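Local coordinates for protein superoxide dismutase [Mn], mitochondrial (Saccharomyces cerevisiae S288C, PDB 4F6E) that catalyses, as a manganese enzyme, the dismutation of superoxide to hydrogen peroxide and molecular oxygen, at residues Gly12-Tyr17 with Leu88-Gln93; Phe78-Leu83 with Ser131-Ile136. The protein carries 2 engineered substitutions. One frame throughout, in Å; residues are numbered along the deposited sequence.

Contact 1. Residues Gly12-Tyr17 with Leu88-Gln93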
ATOM      1  N   GLY A  12      30.883 -17.890   8.001  1.00 14.57           N
ATOM      2  CA  GLY A  12      31.120 -18.838   6.927  1.00 12.50           C
ATOM      3  C   GLY A  12      30.519 -20.218   7.156  1.00 12.94           C
ATOM      4  O   GLY A  12      30.784 -21.147   6.388  1.00 15.08           O
ATOM      5  N   ALA A  13      29.691 -20.361   8.189  1.00 11.61           N
ATOM      6  CA  ALA A  13      29.206 -21.692   8.584  1.00 13.25           C
ATOM      7  C   ALA A  13      28.102 -22.268   7.683  1.00 13.16           C
ATOM      8  O   ALA A  13      27.832 -23.474   7.721  1.00 14.78           O
ATOM      9  CB  ALA A  13      28.749 -21.690  10.048  1.00 15.61           C
ATOM     10  N   LEU A  14      27.483 -21.408   6.878  1.00 13.77           N
ATOM     11  CA  LEU A  14      26.377 -21.820   6.016  1.00 12.65           C
ATOM     12  C   LEU A  14      26.811 -22.090   4.564  1.00 11.48           C
ATOM     13  O   LEU A  14      25.969 -22.298   3.675  1.00 11.19           O
ATOM     14  CB  LEU A  14      25.279 -20.760   6.047  1.00 12.96           C
ATOM     15  CG  LEU A  14      24.837 -20.351   7.451  1.00 11.99           C
ATOM     16  CD1 LEU A  14      23.640 -19.420   7.319  1.00  9.67           C
ATOM     17  CD2 LEU A  14      24.498 -21.577   8.316  1.00 12.13           C
ATOM     18  N   GLU A  15      28.123 -22.083   4.331  1.00 11.53           N
ATOM     19  CA  GLU A  15      28.672 -22.415   3.016  1.00 10.59           C
ATOM     20  C   GLU A  15      28.332 -23.851   2.636  1.00 11.13           C
ATOM     21  O   GLU A  15      28.271 -24.719   3.505  1.00 13.32           O
ATOM     22  CB  GLU A  15      30.193 -22.261   3.038  1.00 10.63           C
ATOM     23  CG  GLU A  15      30.700 -20.831   3.202  1.00 13.75           C
ATOM     24  CD  GLU A  15      30.736 -20.039   1.904  1.00 13.27           C
ATOM     25  OE1 GLU A  15      30.345 -20.578   0.841  1.00 14.57           O
ATOM     26  OE2 GLU A  15      31.163 -18.860   1.944  1.00 15.43           O
ATOM     27  N   PRO A  16      28.120 -24.114   1.335  1.00 10.79           N
ATOM     28  CA  PRO A  16      28.189 -23.160   0.225  1.00 13.44           C
ATOM     29  C   PRO A  16      26.824 -22.548  -0.102  1.00 14.23           C
ATOM     30  O   PRO A  16      26.690 -21.857  -1.113  1.00 17.66           O
ATOM     31  CB  PRO A  16      28.649 -24.045  -0.940  1.00 11.79           C
ATOM     32  CG  PRO A  16      28.017 -25.356  -0.651  1.00 12.80           C
ATOM     33  CD  PRO A  16      27.982 -25.504   0.856  1.00  9.94           C
ATOM     34  N   TYR A  17      25.820 -22.791   0.738  1.00  9.20           N
ATOM     35  CA  TYR A  17      24.461 -22.412   0.397  1.00  9.98           C
ATOM     36  C   TYR A  17      24.245 -20.910   0.528  1.00 11.18           C
ATOM     37  O   TYR A  17      23.609 -20.287  -0.322  1.00 13.17           O
ATOM     38  CB  TYR A  17      23.469 -23.208   1.259  1.00  9.81           C
ATOM     39  CG  TYR A  17      23.754 -24.694   1.204  1.00 13.12           C
ATOM     40  CD1 TYR A  17      23.501 -25.424   0.049  1.00 14.79           C
ATOM     41  CD2 TYR A  17      24.309 -25.359   2.294  1.00 13.48           C
ATOM     42  CE1 TYR A  17      23.786 -26.777  -0.016  1.00 14.02           C
ATOM     43  CE2 TYR A  17      24.584 -26.706   2.241  1.00 13.90           C
ATOM     44  CZ  TYR A  17      24.320 -27.407   1.085  1.00 14.69           C
ATOM     45  OH  TYR A  17      24.603 -28.750   1.025  1.00 21.41           O
ATOM     46  N   LEU A  88      18.353 -20.187  10.958  1.00  9.05           N
ATOM     47  CA  LEU A  88      19.423 -20.736  10.127  1.00 11.37           C
ATOM     48  C   LEU A  88      20.425 -21.476  11.015  1.00 13.42           C
ATOM     49  O   LEU A  88      20.651 -21.088  12.161  1.00 12.01           O
ATOM     50  CB  LEU A  88      20.154 -19.619   9.376  1.00  8.17           C
ATOM     51  CG  LEU A  88      19.278 -18.818   8.408  1.00 10.95           C
ATOM     52  CD1 LEU A  88      20.050 -17.644   7.805  1.00 10.20           C
ATOM     53  CD2 LEU A  88      18.724 -19.715   7.313  1.00 10.21           C
ATOM     54  N   ALA A  89      21.028 -22.535  10.491  1.00 11.46           N
ATOM     55  CA  ALA A  89      22.046 -23.261  11.246  1.00 10.48           C
ATOM     56  C   ALA A  89      22.857 -24.091  10.286  1.00 10.71           C
ATOM     57  O   ALA A  89      22.326 -24.560   9.282  1.00 11.08           O
ATOM     58  CB  ALA A  89      21.395 -24.156  12.294  1.00 13.16           C
ATOM     59  N   PRO A  90      24.147 -24.280  10.588  1.00 14.05           N
ATOM     60  CA  PRO A  90      24.900 -25.211   9.749  1.00 14.94           C
ATOM     61  C   PRO A  90      24.416 -26.643   9.948  1.00 17.37           C
ATOM     62  O   PRO A  90      23.748 -26.942  10.942  1.00 17.76           O
ATOM     63  CB  PRO A  90      26.344 -25.043  10.239  1.00 17.32           C
ATOM     64  CG  PRO A  90      26.235 -24.477  11.599  1.00 20.13           C
ATOM     65  CD  PRO A  90      24.978 -23.649  11.626  1.00 18.63           C
ATOM     66  N   GLU A  91      24.728 -27.517   8.996  1.00 22.26           N
ATOM     67  CA  GLU A  91      24.343 -28.915   9.100  1.00 23.23           C
ATOM     68  C   GLU A  91      24.842 -29.540  10.403  1.00 19.63           C
ATOM     69  O   GLU A  91      24.167 -30.378  10.988  1.00 24.59           O
ATOM     70  CB  GLU A  91      24.850 -29.722   7.901  1.00 31.37           C
ATOM     71  CG  GLU A  91      24.426 -31.191   7.954  1.00 41.81           C
ATOM     72  CD  GLU A  91      25.069 -32.053   6.879  1.00 50.39           C
ATOM     73  OE1 GLU A  91      26.201 -31.741   6.443  1.00 51.53           O
ATOM     74  OE2 GLU A  91      24.434 -33.052   6.472  1.00 52.93           O
ATOM     75  N   SER A  92      26.018 -29.109  10.856  1.00 20.75           N
ATOM     76  CA  SER A  92      26.620 -29.633  12.085  1.00 21.62           C
ATOM     77  C   SER A  92      25.781 -29.323  13.322  1.00 24.63           C
ATOM     78  O   SER A  92      25.939 -29.959  14.368  1.00 30.31           O
ATOM     79  CB  SER A  92      28.019 -29.048  12.274  1.00 26.69           C
ATOM     80  OG  SER A  92      27.944 -27.649  12.501  1.00 24.01           O
ATOM     81  N   GLN A  93      24.902 -28.334  13.198  1.00 20.17           N
ATOM     82  CA  GLN A  93      24.033 -27.907  14.284  1.00 18.76           C
ATOM     83  C   GLN A  93      22.584 -28.229  13.947  1.00 17.04           C
ATOM     84  O   GLN A  93      21.657 -27.686  14.555  1.00 22.18           O
ATOM     85  CB  GLN A  93      24.189 -26.402  14.542  1.00 21.61           C
ATOM     86  CG  GLN A  93      25.564 -25.981  15.062  1.00 21.08           C
ATOM     87  CD  GLN A  93      25.704 -24.467  15.192  1.00 30.53           C
ATOM     88  OE1 GLN A  93      24.719 -23.729  15.114  1.00 27.60           O
ATOM     89  NE2 GLN A  93      26.934 -24.000  15.384  1.00 32.09           N
TER
HETATM   90  O   HOH W   1      26.629 -25.835   7.005  1.00 26.39           O
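The loop that leads into helix 20-27 meets the loop leaving helix 74-86 through Ala13 and Leu14 on one side and Leu88, Ala89 and Pro90 on the other. Leu14 does most of the work, its two methyls touching successive residues of the second loop. CD2 presses on the peptide that joins Ala89 to Pro90, with Leu14 CD2 3.5 Å from Pro90 N and 3.9 Å from Pro90 CD. CD1 lies against Leu88, 4.0 Å from Leu88 CD1, and the two leucines cross at about a right angle. Leu14 CG stands anti to the carbonyl carbon (chi1 -51°), and with this turn the branched end comes closer to the second loop than the direction of CB alone would bring it. In iron/manganese superoxide dismutases the first of these loops opens the helical N-terminal region, and the second follows the helix carrying a metal ligand on its way to the C-terminal domain. An alanine in place of Leu14 would probably open a gap beside Leu88 and leave the Ala89-Pro90 peptide without the methyl that CD2 lays against it. Ala13 meets the proline ring with its carbonyl, Ala13 O 3.3 Å from Pro90 CB, and its CB lies 4.1 Å from Pro90 CG. No direct hydrogen bond joins 12-17 to 88-93, but a water donates to Ala13 O at 2.7 Å and accepts from Glu91 N at 3.2 Å. Trp9 packs on both Leu14 and Pro90.

Contact 2. Residues Phe78-Leu83 with Ser131-Ile136. With MN (manganese (II) ion), chain E.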
ATOM      1  N   PHE A  78      14.902  -4.794  12.204  1.00 11.53           N
ATOM      2  CA  PHE A  78      15.547  -5.373  13.367  1.00 10.13           C
ATOM      3  C   PHE A  78      14.941  -6.737  13.692  1.00 11.98           C
ATOM      4  O   PHE A  78      15.670  -7.718  13.882  1.00 11.45           O
ATOM      5  CB  PHE A  78      15.426  -4.444  14.579  1.00 10.03           C
ATOM      6  CG  PHE A  78      15.855  -5.082  15.866  1.00 11.65           C
ATOM      7  CD1 PHE A  78      17.193  -5.323  16.116  1.00 14.20           C
ATOM      8  CD2 PHE A  78      14.917  -5.459  16.818  1.00 13.03           C
ATOM      9  CE1 PHE A  78      17.594  -5.925  17.302  1.00 13.60           C
ATOM     10  CE2 PHE A  78      15.311  -6.050  18.003  1.00 11.17           C
ATOM     11  CZ  PHE A  78      16.649  -6.285  18.245  1.00 11.01           C
ATOM     12  N   THR A  79      13.615  -6.796  13.753  1.00 10.89           N
ATOM     13  CA  THR A  79      12.921  -8.004  14.194  1.00  9.33           C
ATOM     14  C   THR A  79      13.096  -9.140  13.187  1.00  7.98           C
ATOM     15  O   THR A  79      13.403 -10.274  13.570  1.00 10.10           O
ATOM     16  CB  THR A  79      11.419  -7.720  14.387  1.00 12.60           C
ATOM     17  OG1 THR A  79      11.258  -6.722  15.406  1.00 14.18           O
ATOM     18  CG2 THR A  79      10.672  -8.985  14.814  1.00 11.82           C
ATOM     19  N   ASN A  80      12.904  -8.826  11.911  1.00  8.43           N
ATOM     20  CA  ASN A  80      12.935  -9.864  10.877  1.00  8.38           C
ATOM     21  C   ASN A  80      14.301 -10.509  10.770  1.00  9.03           C
ATOM     22  O   ASN A  80      14.400 -11.724  10.591  1.00  9.39           O
ATOM     23  CB  ASN A  80      12.541  -9.309   9.499  1.00  8.28           C
ATOM     24  CG  ASN A  80      11.046  -9.052   9.361  1.00 11.59           C
ATOM     25  OD1 ASN A  80      10.212  -9.659  10.040  1.00 10.39           O
ATOM     26  ND2 ASN A  80      10.701  -8.138   8.452  1.00  8.57           N
ATOM     27  N   HIS A  81      15.360  -9.709  10.879  1.00 10.32           N
ATOM     28  CA  HIS A  81      16.707 -10.277  10.819  1.00  8.85           C
ATOM     29  C   HIS A  81      17.042 -11.090  12.048  1.00  9.28           C
ATOM     30  O   HIS A  81      17.726 -12.108  11.943  1.00  9.58           O
ATOM     31  CB  HIS A  81      17.772  -9.220  10.512  1.00  9.22           C
ATOM     32  CG  HIS A  81      17.682  -8.703   9.119  1.00  9.75           C
ATOM     33  ND1 HIS A  81      16.812  -7.697   8.755  1.00  9.51           N
ATOM     34  CD2 HIS A  81      18.287  -9.115   7.982  1.00  8.19           C
ATOM     35  CE1 HIS A  81      16.921  -7.479   7.458  1.00  8.25           C
ATOM     36  NE2 HIS A  81      17.808  -8.327   6.968  1.00  9.56           N
ATOM     37  N   CYS A  82      16.539 -10.684  13.212  1.00  8.49           N
ATOM     38  CA  CYS A  82      16.745 -11.517  14.402  1.00 10.94           C
ATOM     39  C   CYS A  82      16.113 -12.888  14.205  1.00 10.32           C
ATOM     40  O   CYS A  82      16.730 -13.912  14.518  1.00 11.95           O
ATOM     41  CB  CYS A  82      16.168 -10.865  15.656  1.00  8.73           C
ATOM     42  SG  CYS A  82      17.179  -9.510  16.298  1.00 13.77           S
ATOM     43  N   LEU A  83      14.899 -12.916  13.664  1.00  7.05           N
ATOM     44  CA  LEU A  83      14.222 -14.193  13.406  1.00  8.98           C
ATOM     45  C   LEU A  83      15.022 -15.031  12.411  1.00  8.84           C
ATOM     46  O   LEU A  83      15.183 -16.240  12.597  1.00  8.91           O
ATOM     47  CB  LEU A  83      12.805 -13.965  12.865  1.00  9.67           C
ATOM     48  CG  LEU A  83      11.819 -13.326  13.854  1.00 10.10           C
ATOM     49  CD1 LEU A  83      10.550 -12.867  13.168  1.00 11.89           C
ATOM     50  CD2 LEU A  83      11.476 -14.307  14.969  1.00 14.33           C
ATOM     51  N   SER A 131      11.191  -5.962  -2.762  1.00  7.53           N
ATOM     52  CA  SER A 131      11.884  -6.489  -1.584  1.00  8.33           C
ATOM     53  C   SER A 131      10.846  -7.035  -0.626  1.00  7.40           C
ATOM     54  O   SER A 131       9.766  -6.480  -0.524  1.00  9.10           O
ATOM     55  CB  SER A 131      12.618  -5.370  -0.848  1.00  9.28           C
ATOM     56  OG  SER A 131      13.590  -4.726  -1.662  1.00 10.85           O
ATOM     57  N   GLY A 132      11.175  -8.110   0.090  1.00  8.06           N
ATOM     58  CA  GLY A 132      10.276  -8.605   1.116  1.00  7.14           C
ATOM     59  C   GLY A 132      10.724  -9.932   1.689  1.00  8.13           C
ATOM     60  O   GLY A 132      11.911 -10.286   1.596  1.00  8.05           O
ATOM     61  N   TRP A 133       9.762 -10.661   2.260  1.00  6.19           N
ATOM     62  CA  TRP A 133      10.000 -11.862   3.057  1.00  7.14           C
ATOM     63  C   TRP A 133       8.900 -12.856   2.787  1.00  7.56           C
ATOM     64  O   TRP A 133       7.793 -12.481   2.401  1.00  9.44           O
ATOM     65  CB  TRP A 133       9.909 -11.525   4.566  1.00  6.50           C
ATOM     66  CG  TRP A 133      11.024 -10.650   5.050  1.00  7.09           C
ATOM     67  CD1 TRP A 133      11.137  -9.294   4.885  1.00  8.64           C
ATOM     68  CD2 TRP A 133      12.225 -11.074   5.715  1.00  6.16           C
ATOM     69  NE1 TRP A 133      12.322  -8.854   5.421  1.00  8.57           N
ATOM     70  CE2 TRP A 133      13.005  -9.921   5.945  1.00  8.02           C
ATOM     71  CE3 TRP A 133      12.692 -12.311   6.179  1.00  8.82           C
ATOM     72  CZ2 TRP A 133      14.244  -9.969   6.596  1.00  9.64           C
ATOM     73  CZ3 TRP A 133      13.928 -12.357   6.823  1.00  9.31           C
ATOM     74  CH2 TRP A 133      14.685 -11.194   7.028  1.00  9.12           C
ATOM     75  N   ALA A 134       9.187 -14.129   3.018  1.00  7.20           N
ATOM     76  CA  ALA A 134       8.105 -15.090   3.232  1.00  6.87           C
ATOM     77  C   ALA A 134       8.236 -15.649   4.630  1.00  9.23           C
ATOM     78  O   ALA A 134       9.351 -15.825   5.130  1.00  8.62           O
ATOM     79  CB  ALA A 134       8.149 -16.214   2.210  1.00 10.59           C
ATOM     80  N   PHE A 135       7.099 -15.931   5.259  1.00  8.87           N
ATOM     81  CA  PHE A 135       7.099 -16.515   6.592  1.00 10.80           C
ATOM     82  C   PHE A 135       6.222 -17.756   6.586  1.00  9.73           C
ATOM     83  O   PHE A 135       5.067 -17.702   6.136  1.00  9.76           O
ATOM     84  CB  PHE A 135       6.523 -15.536   7.632  1.00  9.96           C
ATOM     85  CG  PHE A 135       7.326 -14.273   7.818  1.00  8.49           C
ATOM     86  CD1 PHE A 135       8.298 -14.182   8.804  1.00 10.70           C
ATOM     87  CD2 PHE A 135       7.069 -13.159   7.029  1.00  7.88           C
ATOM     88  CE1 PHE A 135       9.026 -12.998   8.980  1.00 11.74           C
ATOM     89  CE2 PHE A 135       7.776 -11.969   7.204  1.00  8.74           C
ATOM     90  CZ  PHE A 135       8.757 -11.892   8.180  1.00 10.43           C
ATOM     91  N   ILE A 136       6.747 -18.874   7.094  1.00  7.68           N
ATOM     92  CA  ILE A 136       5.877 -19.979   7.495  1.00  7.47           C
ATOM     93  C   ILE A 136       5.386 -19.585   8.895  1.00 10.09           C
ATOM     94  O   ILE A 136       6.203 -19.270   9.762  1.00  9.97           O
ATOM     95  CB  ILE A 136       6.632 -21.322   7.537  1.00  8.65           C
ATOM     96  CG1 ILE A 136       7.262 -21.614   6.166  1.00 10.52           C
ATOM     97  CG2 ILE A 136       5.705 -22.479   8.004  1.00  9.13           C
ATOM     98  CD1 ILE A 136       8.118 -22.879   6.139  1.00 12.06           C
TER
HETATM   99 MN    MN E 301      18.021  -8.721   4.800  1.00  9.87          MN
HETATM  100  O   HOH W   2      15.875  -7.810   4.348  1.00 10.97           O
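With CG anti to the carbonyl carbon in both, Asn80 (chi1 -75°) and Trp133 (chi1 -68°) reach toward each other from helix 74-86 and the central strand 132-136 of the sheet. Asn80 CB sits over the face of the indole six-membered ring in a CH-pi contact, 3.7 Å from its centroid and nearest to Trp133 CZ2. The amide then runs on past Trp133 to Phe135, where Asn80 OD1 meets the ring edge 3.3 Å from Phe135 CZ. Farther along, Leu83 CD1 makes a looser touch with Phe135 CE1 at 4.5 Å. The polar atoms of Asn80 are well occupied: OD1 is hydrogen-bonded to Thr156 OG1, while ND2 bonds to Gln154 OE1 and Asp155 O. Gln154 OE1 also takes the bond from Trp133 NE1, tying amide and indole to one acceptor and helping to fix the rotation of both. The edge of the same indole points at the face of His81 in a T-shaped pair, planes at 85° and centroids 5.2 Å apart, with Trp133 CZ2 3.8 Å from His81 CE1. His81 ND1 is hydrogen-bonded to Gly77 O one turn back on the helix, and this leaves NE2 to bind the manganese at 2.2 Å. His26, Asp168, His172 and a water 2.4 Å from the manganese complete its coordination shell, the three-histidine, one-aspartate site of iron/manganese superoxide dismutases, held between the N-terminal helices and the C-terminal sheet.

How the contacts relate
Helix 74-86 ties the two contacts together: it supplies 78-83 to contact 2, and the loop that follows it supplies 88-93 to contact 1. Along the chain the segments alternate, in the order 12-17, 78-83, 88-93, 131-136. The centres lie 19 Å apart and the nearest atoms about 5 Å apart, without touching. Contact 2 sits near the centre of the subunit and holds a ligand of the manganese, whereas contact 1 lies about 18 Å from that centre. Contact 1 nevertheless approaches the metal site from another side, the side chain of Leu88 being about 10 Å from the ion and about 7 Å from that of the ligand His26.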